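Transcriptional regulator, MarR family (Neisseria meningitidis serogroup B, PDB 3G3Z) probably binds DNA and regulates transcription as a winged helix-turn-helix protein of the MarR family. Local coordinates at residues A[37-51]-A[77-91]. Sequence-based numbering, arbitrary orientation.
Sequences LYTLATEGSRTQKHI and WQEGEQDRRKRLLSL
Gln48 turns its CG beside its own backbone N (chi1 -72°) and runs extended beyond it, a course that carries its amide to the edge of the Trp77 indole. There Gln48 OE1 accepts from Trp77 NE1 at 3.1 Å, close to straight at 164° and in the planes of both ring and amide carbonyl, although those planes lie 58° apart. Glutamine suits the place because it has the length to reach the indole N-H while its other amide atom, NE2, makes a weak hydrogen bond to Ser63 of helix 59-71. Arg84 CD lies over one face of the indole and Leu89 CD1 over the opposite one, both toward the rim.

Arg46 and Leu89 form an antiparallel hydrogen-bonded pair: Arg46 N donates to Leu89 O at 3.1 Å, and Leu89 N returns a bond to Arg46 O at 2.9 Å. This single bridge sets the connection between helices 31-43 and 48-55 against strand 89-91, which pairs with strand 75-77 in the beta hairpin of a winged helix-turn-helix fold; residues 78-88 form the loop at the tip of the wing. Gly44 takes the chain out of helix 31-43 with a positive phi, which favours glycine, and Thr47 N-caps helix 48-55, its OG1 accepting from His50 N.

Beneath the bridge the contact is aliphatic. Leu40 crosses Leu89 at about a right angle, Leu40 CD1 lying 4.1 Å from Leu89 CG, while Leu40 CB meets Leu91 CD1 at 3.7 Å. Leu91 CD2 comes within 3.5 Å of Ala41 CA, an approach that the small side chain of Ala41 allows. From helix 48-55, the branched Ile51 adds CD1 against Leu89 CD2.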
ATOM      1  N   LEU A  37       3.665  18.100  -0.275  1.00 20.80           N
ATOM      2  CA  LEU A  37       2.929  19.168   0.408  1.00 21.29           C
ATOM      3  C   LEU A  37       2.797  18.958   1.924  1.00 21.23           C
ATOM      4  O   LEU A  37       3.039  19.877   2.718  1.00 16.99           O
ATOM      5  CB  LEU A  37       1.539  19.336  -0.228  1.00 21.50           C
ATOM      6  CG  LEU A  37       1.503  19.742  -1.714  1.00 22.37           C
ATOM      7  CD1 LEU A  37       0.114  19.519  -2.297  1.00 17.03           C
ATOM      8  CD2 LEU A  37       1.955  21.185  -1.902  1.00 19.78           C
ATOM      9  N   TYR A  38       2.419  17.747   2.317  1.00 17.67           N
ATOM     10  CA  TYR A  38       2.225  17.458   3.728  1.00 20.16           C
ATOM     11  C   TYR A  38       3.531  17.386   4.523  1.00 22.37           C
ATOM     12  O   TYR A  38       3.579  17.871   5.659  1.00 21.09           O
ATOM     13  CB  TYR A  38       1.395  16.201   3.920  1.00 18.42           C
ATOM     14  CG  TYR A  38       0.953  15.989   5.341  1.00 19.54           C
ATOM     15  CD1 TYR A  38      -0.102  16.730   5.887  1.00 18.77           C
ATOM     16  CD2 TYR A  38       1.594  15.050   6.154  1.00 19.24           C
ATOM     17  CE1 TYR A  38      -0.506  16.534   7.208  1.00 20.32           C
ATOM     18  CE2 TYR A  38       1.195  14.847   7.473  1.00 22.33           C
ATOM     19  CZ  TYR A  38       0.146  15.585   7.992  1.00 23.24           C
ATOM     20  OH  TYR A  38      -0.238  15.381   9.297  1.00 24.82           O
ATOM     21  N   THR A  39       4.581  16.805   3.933  1.00 21.67           N
ATOM     22  CA  THR A  39       5.909  16.803   4.572  1.00 23.18           C
ATOM     23  C   THR A  39       6.394  18.237   4.810  1.00 21.97           C
ATOM     24  O   THR A  39       6.866  18.577   5.899  1.00 25.54           O
ATOM     25  CB  THR A  39       6.974  16.004   3.754  1.00 22.72           C
ATOM     26  OG1 THR A  39       6.477  14.694   3.455  1.00 28.14           O
ATOM     27  CG2 THR A  39       8.262  15.854   4.533  1.00 22.83           C
ATOM     28  N   LEU A  40       6.250  19.080   3.799  1.00 21.37           N
ATOM     29  CA  LEU A  40       6.760  20.444   3.887  1.00 24.01           C
ATOM     30  C   LEU A  40       5.966  21.301   4.867  1.00 25.11           C
ATOM     31  O   LEU A  40       6.529  22.164   5.536  1.00 24.74           O
ATOM     32  CB  LEU A  40       6.824  21.096   2.502  1.00 22.07           C
ATOM     33  CG  LEU A  40       7.854  20.545   1.506  1.00 22.18           C
ATOM     34  CD1 LEU A  40       7.838  21.355   0.219  1.00 18.51           C
ATOM     35  CD2 LEU A  40       9.262  20.517   2.095  1.00 22.93           C
ATOM     36  N   ALA A  41       4.663  21.048   4.952  1.00 26.82           N
ATOM     37  CA  ALA A  41       3.782  21.817   5.830  1.00 29.46           C
ATOM     38  C   ALA A  41       3.960  21.471   7.309  1.00 30.19           C
ATOM     39  O   ALA A  41       3.771  22.327   8.176  1.00 30.73           O
ATOM     40  CB  ALA A  41       2.327  21.639   5.411  1.00 29.36           C
ATOM     41  N   THR A  42       4.346  20.228   7.582  1.00 28.90           N
ATOM     42  CA  THR A  42       4.420  19.718   8.951  1.00 27.24           C
ATOM     43  C   THR A  42       5.849  19.558   9.478  1.00 26.76           C
ATOM     44  O   THR A  42       6.049  19.488  10.688  1.00 27.12           O
ATOM     45  CB  THR A  42       3.703  18.355   9.069  1.00 26.05           C
ATOM     46  OG1 THR A  42       4.282  17.440   8.133  1.00 25.84           O
ATOM     47  CG2 THR A  42       2.199  18.493   8.784  1.00 24.42           C
ATOM     48  N   GLU A  43       6.834  19.472   8.582  1.00 26.70           N
ATOM     49  CA  GLU A  43       8.230  19.306   9.009  1.00 27.01           C
ATOM     50  C   GLU A  43       9.074  20.522   8.685  1.00 27.64           C
ATOM     51  O   GLU A  43      10.175  20.680   9.217  1.00 27.85           O
ATOM     52  CB  GLU A  43       8.870  18.059   8.389  1.00 25.29           C
ATOM     53  CG  GLU A  43       8.197  16.763   8.796  1.00 29.43           C
ATOM     54  CD  GLU A  43       9.000  15.522   8.441  1.00 32.19           C
ATOM     55  OE1 GLU A  43       8.666  14.440   8.977  1.00 28.78           O
ATOM     56  OE2 GLU A  43       9.960  15.620   7.641  1.00 31.06           O
ATOM     57  N   GLY A  44       8.551  21.380   7.811  1.00 26.68           N
ATOM     58  CA  GLY A  44       9.309  22.505   7.286  1.00 27.14           C
ATOM     59  C   GLY A  44      10.174  22.052   6.129  1.00 27.43           C
ATOM     60  O   GLY A  44       9.832  21.107   5.413  1.00 26.12           O
ATOM     61  N   SER A  45      11.308  22.719   5.962  1.00 27.65           N
ATOM     62  CA  SER A  45      12.189  22.474   4.827  1.00 27.86           C
ATOM     63  C   SER A  45      12.753  21.063   4.820  1.00 26.99           C
ATOM     64  O   SER A  45      13.182  20.550   5.849  1.00 27.38           O
ATOM     65  CB  SER A  45      13.313  23.498   4.814  1.00 27.83           C
ATOM     66  OG  SER A  45      12.762  24.791   4.648  1.00 31.62           O
ATOM     67  N   ARG A  46      12.725  20.433   3.655  1.00 25.80           N
ATOM     68  CA  ARG A  46      13.255  19.084   3.504  1.00 25.91           C
ATOM     69  C   ARG A  46      13.742  18.928   2.079  1.00 25.75           C
ATOM     70  O   ARG A  46      13.275  19.619   1.178  1.00 26.12           O
ATOM     71  CB  ARG A  46      12.173  18.031   3.793  1.00 25.33           C
ATOM     72  CG  ARG A  46      11.627  18.003   5.212  1.00 24.96           C
ATOM     73  CD  ARG A  46      12.654  17.455   6.194  1.00 31.08           C
ATOM     74  NE  ARG A  46      12.199  17.582   7.576  1.00 32.89           N
ATOM     75  CZ  ARG A  46      12.896  17.194   8.638  1.00 38.79           C
ATOM     76  NH1 ARG A  46      14.101  16.649   8.488  1.00 38.72           N
ATOM     77  NH2 ARG A  46      12.390  17.358   9.858  1.00 38.05           N
ATOM     78  N   THR A  47      14.682  18.022   1.869  1.00 26.42           N
ATOM     79  CA  THR A  47      15.179  17.769   0.527  1.00 24.94           C
ATOM     80  C   THR A  47      14.210  16.811  -0.143  1.00 25.97           C
ATOM     81  O   THR A  47      13.459  16.113   0.540  1.00 24.33           O
ATOM     82  CB  THR A  47      16.573  17.124   0.549  1.00 25.54           C
ATOM     83  OG1 THR A  47      16.495  15.842   1.184  1.00 24.73           O
ATOM     84  CG2 THR A  47      17.584  18.013   1.292  1.00 23.24           C
ATOM     85  N   GLN A  48      14.230  16.781  -1.474  1.00 24.50           N
ATOM     86  CA  GLN A  48      13.449  15.810  -2.235  1.00 24.20           C
ATOM     87  C   GLN A  48      13.747  14.388  -1.777  1.00 23.01           C
ATOM     88  O   GLN A  48      12.844  13.536  -1.714  1.00 21.56           O
ATOM     89  CB  GLN A  48      13.753  15.947  -3.724  1.00 25.08           C
ATOM     90  CG  GLN A  48      13.177  17.201  -4.352  1.00 29.58           C
ATOM     91  CD  GLN A  48      13.656  17.420  -5.774  1.00 29.33           C
ATOM     92  OE1 GLN A  48      13.921  18.547  -6.174  1.00 30.21           O
ATOM     93  NE2 GLN A  48      13.769  16.343  -6.543  1.00 28.89           N
ATOM     94  N   LYS A  49      15.018  14.139  -1.453  1.00 22.06           N
ATOM     95  CA  LYS A  49      15.455  12.831  -0.972  1.00 23.07           C
ATOM     96  C   LYS A  49      14.762  12.414   0.327  1.00 23.69           C
ATOM     97  O   LYS A  49      14.311  11.264   0.456  1.00 23.42           O
ATOM     98  CB  LYS A  49      16.974  12.789  -0.800  1.00 23.51           C
ATOM     99  CG  LYS A  49      17.487  11.439  -0.309  1.00 25.11           C
ATOM    100  CD  LYS A  49      18.744  11.041  -1.052  1.00 30.02           C
ATOM    101  CE  LYS A  49      19.947  11.027  -0.150  1.00 31.33           C
ATOM    102  NZ  LYS A  49      20.113   9.669   0.488  1.00 35.62           N
ATOM    103  N   HIS A  50      14.675  13.338   1.284  1.00 21.92           N
ATOM    104  CA  HIS A  50      14.001  13.053   2.559  1.00 21.11           C
ATOM    105  C   HIS A  50      12.530  12.675   2.362  1.00 22.20           C
ATOM    106  O   HIS A  50      12.031  11.710   2.958  1.00 20.78           O
ATOM    107  CB  HIS A  50      14.109  14.250   3.508  1.00 22.18           C
ATOM    108  CG  HIS A  50      13.301  14.095   4.758  1.00 25.24           C
ATOM    109  ND1 HIS A  50      13.810  13.524   5.905  1.00 27.87           N
ATOM    110  CD2 HIS A  50      12.013  14.409   5.033  1.00 21.70           C
ATOM    111  CE1 HIS A  50      12.875  13.507   6.838  1.00 25.44           C
ATOM    112  NE2 HIS A  50      11.776  14.039   6.337  1.00 24.66           N
ATOM    113  N   ILE A  51      11.846  13.460   1.534  1.00 21.74           N
ATOM    114  CA  ILE A  51      10.455  13.224   1.177  1.00 21.69           C
ATOM    115  C   ILE A  51      10.296  11.861   0.494  1.00 20.33           C
ATOM    116  O   ILE A  51       9.414  11.083   0.862  1.00 21.88           O
ATOM    117  CB  ILE A  51       9.948  14.363   0.250  1.00 23.09           C
ATOM    118  CG1 ILE A  51       9.959  15.696   1.005  1.00 17.70           C
ATOM    119  CG2 ILE A  51       8.561  14.052  -0.314  1.00 19.37           C
ATOM    120  CD1 ILE A  51       9.934  16.908   0.096  1.00 21.65           C
ATOM    121  N   TRP A  77      12.956  25.991  -4.101  1.00 40.95           N
ATOM    122  CA  TRP A  77      14.281  25.572  -3.665  1.00 44.23           C
ATOM    123  C   TRP A  77      15.006  26.795  -3.132  1.00 46.37           C
ATOM    124  O   TRP A  77      14.857  27.893  -3.673  1.00 46.39           O
ATOM    125  CB  TRP A  77      15.082  25.000  -4.836  1.00 44.96           C
ATOM    126  CG  TRP A  77      14.491  23.773  -5.436  1.00 48.49           C
ATOM    127  CD1 TRP A  77      14.723  22.482  -5.055  1.00 50.18           C
ATOM    128  CD2 TRP A  77      13.567  23.710  -6.530  1.00 49.81           C
ATOM    129  NE1 TRP A  77      14.003  21.616  -5.846  1.00 50.76           N
ATOM    130  CE2 TRP A  77      13.283  22.342  -6.759  1.00 51.04           C
ATOM    131  CE3 TRP A  77      12.952  24.674  -7.341  1.00 50.98           C
ATOM    132  CZ2 TRP A  77      12.406  21.914  -7.765  1.00 50.38           C
ATOM    133  CZ3 TRP A  77      12.083  24.247  -8.343  1.00 51.28           C
ATOM    134  CH2 TRP A  77      11.818  22.879  -8.543  1.00 50.78           C
ATOM    135  N   GLN A  78      15.788  26.615  -2.075  1.00 49.30           N
ATOM    136  CA  GLN A  78      16.699  27.663  -1.639  1.00 51.94           C
ATOM    137  C   GLN A  78      17.838  27.750  -2.656  1.00 53.62           C
ATOM    138  O   GLN A  78      18.029  26.833  -3.452  1.00 53.64           O
ATOM    139  CB  GLN A  78      17.241  27.372  -0.243  1.00 52.10           C
ATOM    140  CG  GLN A  78      18.109  26.133  -0.162  1.00 54.33           C
ATOM    141  CD  GLN A  78      19.437  26.402   0.515  1.00 56.69           C
ATOM    142  OE1 GLN A  78      19.517  26.492   1.742  1.00 57.30           O
ATOM    143  NE2 GLN A  78      20.492  26.528  -0.286  1.00 55.46           N
ATOM    144  N   GLU A  79      18.589  28.847  -2.636  1.00 56.20           N
ATOM    145  CA  GLU A  79      19.695  29.021  -3.582  1.00 58.78           C
ATOM    146  C   GLU A  79      21.021  28.462  -3.057  1.00 60.20           C
ATOM    147  O   GLU A  79      21.342  28.601  -1.873  1.00 60.02           O
ATOM    148  CB  GLU A  79      19.838  30.491  -4.004  1.00 58.77           C
ATOM    149  CG  GLU A  79      18.738  30.987  -4.954  1.00 59.27           C
ATOM    150  CD  GLU A  79      18.754  30.296  -6.315  1.00 59.24           C
ATOM    151  OE1 GLU A  79      19.854  30.060  -6.859  1.00 58.48           O
ATOM    152  OE2 GLU A  79      17.663  29.994  -6.844  1.00 59.42           O
ATOM    153  N   GLY A  80      21.779  27.827  -3.948  1.00 61.64           N
ATOM    154  CA  GLY A  80      23.079  27.255  -3.604  1.00 63.11           C
ATOM    155  C   GLY A  80      23.840  26.741  -4.810  1.00 64.43           C
ATOM    156  O   GLY A  80      23.291  26.643  -5.912  1.00 63.55           O
ATOM    157  N   GLU A  81      25.112  26.410  -4.597  1.00 66.32           N
ATOM    158  CA  GLU A  81      25.964  25.879  -5.658  1.00 68.44           C
ATOM    159  C   GLU A  81      25.940  24.339  -5.707  1.00 69.23           C
ATOM    160  O   GLU A  81      26.982  23.677  -5.752  1.00 70.05           O
ATOM    161  CB  GLU A  81      27.394  26.432  -5.537  1.00 69.03           C
ATOM    162  CG  GLU A  81      28.274  26.216  -6.774  1.00 71.21           C
ATOM    163  CD  GLU A  81      27.625  26.707  -8.061  1.00 73.31           C
ATOM    164  OE1 GLU A  81      27.015  25.876  -8.773  1.00 74.02           O
ATOM    165  OE2 GLU A  81      27.717  27.922  -8.353  1.00 73.63           O
ATOM    166  N   GLN A  82      24.729  23.787  -5.678  1.00 69.55           N
ATOM    167  CA  GLN A  82      24.487  22.362  -5.891  1.00 69.21           C
ATOM    168  C   GLN A  82      23.218  22.239  -6.730  1.00 68.75           C
ATOM    169  O   GLN A  82      22.507  23.233  -6.915  1.00 69.52           O
ATOM    170  CB  GLN A  82      24.310  21.628  -4.558  1.00 69.46           C
ATOM    171  CG  GLN A  82      25.571  21.519  -3.711  1.00 70.47           C
ATOM    172  CD  GLN A  82      25.464  20.452  -2.638  1.00 71.86           C
ATOM    173  OE1 GLN A  82      25.247  20.754  -1.465  1.00 72.85           O
ATOM    174  NE2 GLN A  82      25.609  19.191  -3.040  1.00 71.95           N
ATOM    175  N   ASP A  83      22.930  21.041  -7.240  1.00 67.87           N
ATOM    176  CA  ASP A  83      21.669  20.814  -7.951  1.00 67.50           C
ATOM    177  C   ASP A  83      20.493  21.074  -7.019  1.00 67.32           C
ATOM    178  O   ASP A  83      20.632  20.977  -5.795  1.00 67.57           O
ATOM    179  CB  ASP A  83      21.587  19.393  -8.509  1.00 67.50           C
ATOM    180  CG  ASP A  83      22.578  19.146  -9.624  1.00 67.79           C
ATOM    181  OD1 ASP A  83      22.132  18.888 -10.764  1.00 68.33           O
ATOM    182  OD2 ASP A  83      23.799  19.211  -9.365  1.00 66.98           O
ATOM    183  N   ARG A  84      19.343  21.413  -7.594  1.00 66.85           N
ATOM    184  CA  ARG A  84      18.136  21.657  -6.798  1.00 66.32           C
ATOM    185  C   ARG A  84      17.641  20.396  -6.085  1.00 64.63           C
ATOM    186  O   ARG A  84      17.052  20.479  -5.004  1.00 64.55           O
ATOM    187  CB  ARG A  84      17.021  22.292  -7.643  1.00 66.81           C
ATOM    188  CG  ARG A  84      16.623  21.517  -8.892  1.00 68.94           C
ATOM    189  CD  ARG A  84      15.511  22.227  -9.630  1.00 72.18           C
ATOM    190  NE  ARG A  84      15.429  21.803 -11.025  1.00 77.74           N
ATOM    191  CZ  ARG A  84      14.579  22.304 -11.920  1.00 81.64           C
ATOM    192  NH1 ARG A  84      13.721  23.262 -11.575  1.00 83.73           N
ATOM    193  NH2 ARG A  84      14.588  21.853 -13.168  1.00 82.12           N
ATOM    194  N   ARG A  85      17.908  19.236  -6.691  1.00 62.74           N
ATOM    195  CA  ARG A  85      17.470  17.938  -6.161  1.00 60.66           C
ATOM    196  C   ARG A  85      18.090  17.589  -4.804  1.00 58.57           C
ATOM    197  O   ARG A  85      17.455  16.938  -3.976  1.00 58.71           O
ATOM    198  CB  ARG A  85      17.729  16.822  -7.180  1.00 60.58           C
ATOM    199  CG  ARG A  85      19.157  16.746  -7.697  1.00 61.03           C
ATOM    200  CD  ARG A  85      19.267  15.730  -8.818  1.00 62.59           C
ATOM    201  NE  ARG A  85      20.656  15.413  -9.146  1.00 63.38           N
ATOM    202  CZ  ARG A  85      21.373  14.463  -8.551  1.00 63.19           C
ATOM    203  NH1 ARG A  85      20.842  13.725  -7.583  1.00 63.71           N
ATOM    204  NH2 ARG A  85      22.626  14.250  -8.925  1.00 62.56           N
ATOM    205  N   LYS A  86      19.328  18.030  -4.586  1.00 56.57           N
ATOM    206  CA  LYS A  86      19.990  17.892  -3.287  1.00 53.85           C
ATOM    207  C   LYS A  86      19.886  19.169  -2.438  1.00 51.57           C
ATOM    208  O   LYS A  86      20.607  19.326  -1.451  1.00 52.36           O
ATOM    209  CB  LYS A  86      21.458  17.485  -3.462  1.00 53.95           C
ATOM    210  CG  LYS A  86      22.226  18.287  -4.505  1.00 55.26           C
ATOM    211  CD  LYS A  86      22.585  17.442  -5.716  1.00 56.75           C
ATOM    212  CE  LYS A  86      23.845  16.622  -5.452  1.00 59.56           C
ATOM    213  NZ  LYS A  86      24.542  16.219  -6.703  1.00 60.25           N
ATOM    214  N   ARG A  87      18.978  20.065  -2.818  1.00 48.52           N
ATOM    215  CA  ARG A  87      18.831  21.360  -2.154  1.00 45.52           C
ATOM    216  C   ARG A  87      17.498  21.444  -1.392  1.00 42.84           C
ATOM    217  O   ARG A  87      16.515  20.809  -1.776  1.00 41.77           O
ATOM    218  CB  ARG A  87      18.980  22.485  -3.184  1.00 45.74           C
ATOM    219  CG  ARG A  87      19.220  23.868  -2.606  1.00 48.00           C
ATOM    220  CD  ARG A  87      20.380  24.627  -3.287  1.00 49.42           C
ATOM    221  NE  ARG A  87      20.564  24.329  -4.713  1.00 51.78           N
ATOM    222  CZ  ARG A  87      19.859  24.863  -5.712  1.00 52.33           C
ATOM    223  NH1 ARG A  87      18.883  25.732  -5.473  1.00 50.25           N
ATOM    224  NH2 ARG A  87      20.127  24.516  -6.966  1.00 52.08           N
ATOM    225  N   LEU A  88      17.485  22.220  -0.309  1.00 38.63           N
ATOM    226  CA  LEU A  88      16.327  22.304   0.584  1.00 34.95           C
ATOM    227  C   LEU A  88      15.088  22.870  -0.089  1.00 33.39           C
ATOM    228  O   LEU A  88      15.131  23.915  -0.743  1.00 34.20           O
ATOM    229  CB  LEU A  88      16.645  23.134   1.835  1.00 33.64           C
ATOM    230  CG  LEU A  88      17.344  22.460   3.014  1.00 32.93           C
ATOM    231  CD1 LEU A  88      17.919  23.517   3.960  1.00 32.08           C
ATOM    232  CD2 LEU A  88      16.404  21.507   3.759  1.00 30.61           C
ATOM    233  N   LEU A  89      13.983  22.162   0.099  1.00 30.85           N
ATOM    234  CA  LEU A  89      12.703  22.531  -0.471  1.00 30.56           C
ATOM    235  C   LEU A  89      11.843  23.194   0.610  1.00 29.69           C
ATOM    236  O   LEU A  89      11.811  22.751   1.757  1.00 27.80           O
ATOM    237  CB  LEU A  89      12.025  21.275  -1.010  1.00 29.85           C
ATOM    238  CG  LEU A  89      11.118  21.255  -2.229  1.00 34.38           C
ATOM    239  CD1 LEU A  89      11.686  22.034  -3.405  1.00 31.27           C
ATOM    240  CD2 LEU A  89      10.903  19.796  -2.610  1.00 34.81           C
ATOM    241  N   SER A  90      11.145  24.252   0.221  1.00 29.01           N
ATOM    242  CA  SER A  90      10.355  25.056   1.137  1.00 28.87           C
ATOM    243  C   SER A  90       8.982  25.357   0.525  1.00 27.87           C
ATOM    244  O   SER A  90       8.854  25.497  -0.689  1.00 28.64           O
ATOM    245  CB  SER A  90      11.121  26.351   1.426  1.00 30.75           C
ATOM    246  OG  SER A  90      10.333  27.295   2.115  1.00 35.29           O
ATOM    247  N   LEU A  91       7.953  25.428   1.363  1.00 26.83           N
ATOM    248  CA  LEU A  91       6.668  25.999   0.952  1.00 25.88           C
ATOM    249  C   LEU A  91       6.799  27.514   0.826  1.00 27.69           C
ATOM    250  O   LEU A  91       7.361  28.175   1.707  1.00 25.75           O
ATOM    251  CB  LEU A  91       5.587  25.683   1.979  1.00 26.33           C
ATOM    252  CG  LEU A  91       4.463  24.652   1.784  1.00 26.26           C
ATOM    253  CD1 LEU A  91       4.729  23.546   0.758  1.00 26.43           C
ATOM    254  CD2 LEU A  91       4.111  24.064   3.138  1.00 17.81           C
TER
HETATM  255  O   HOH W   1      15.551  18.805  -2.802  1.00 28.02           O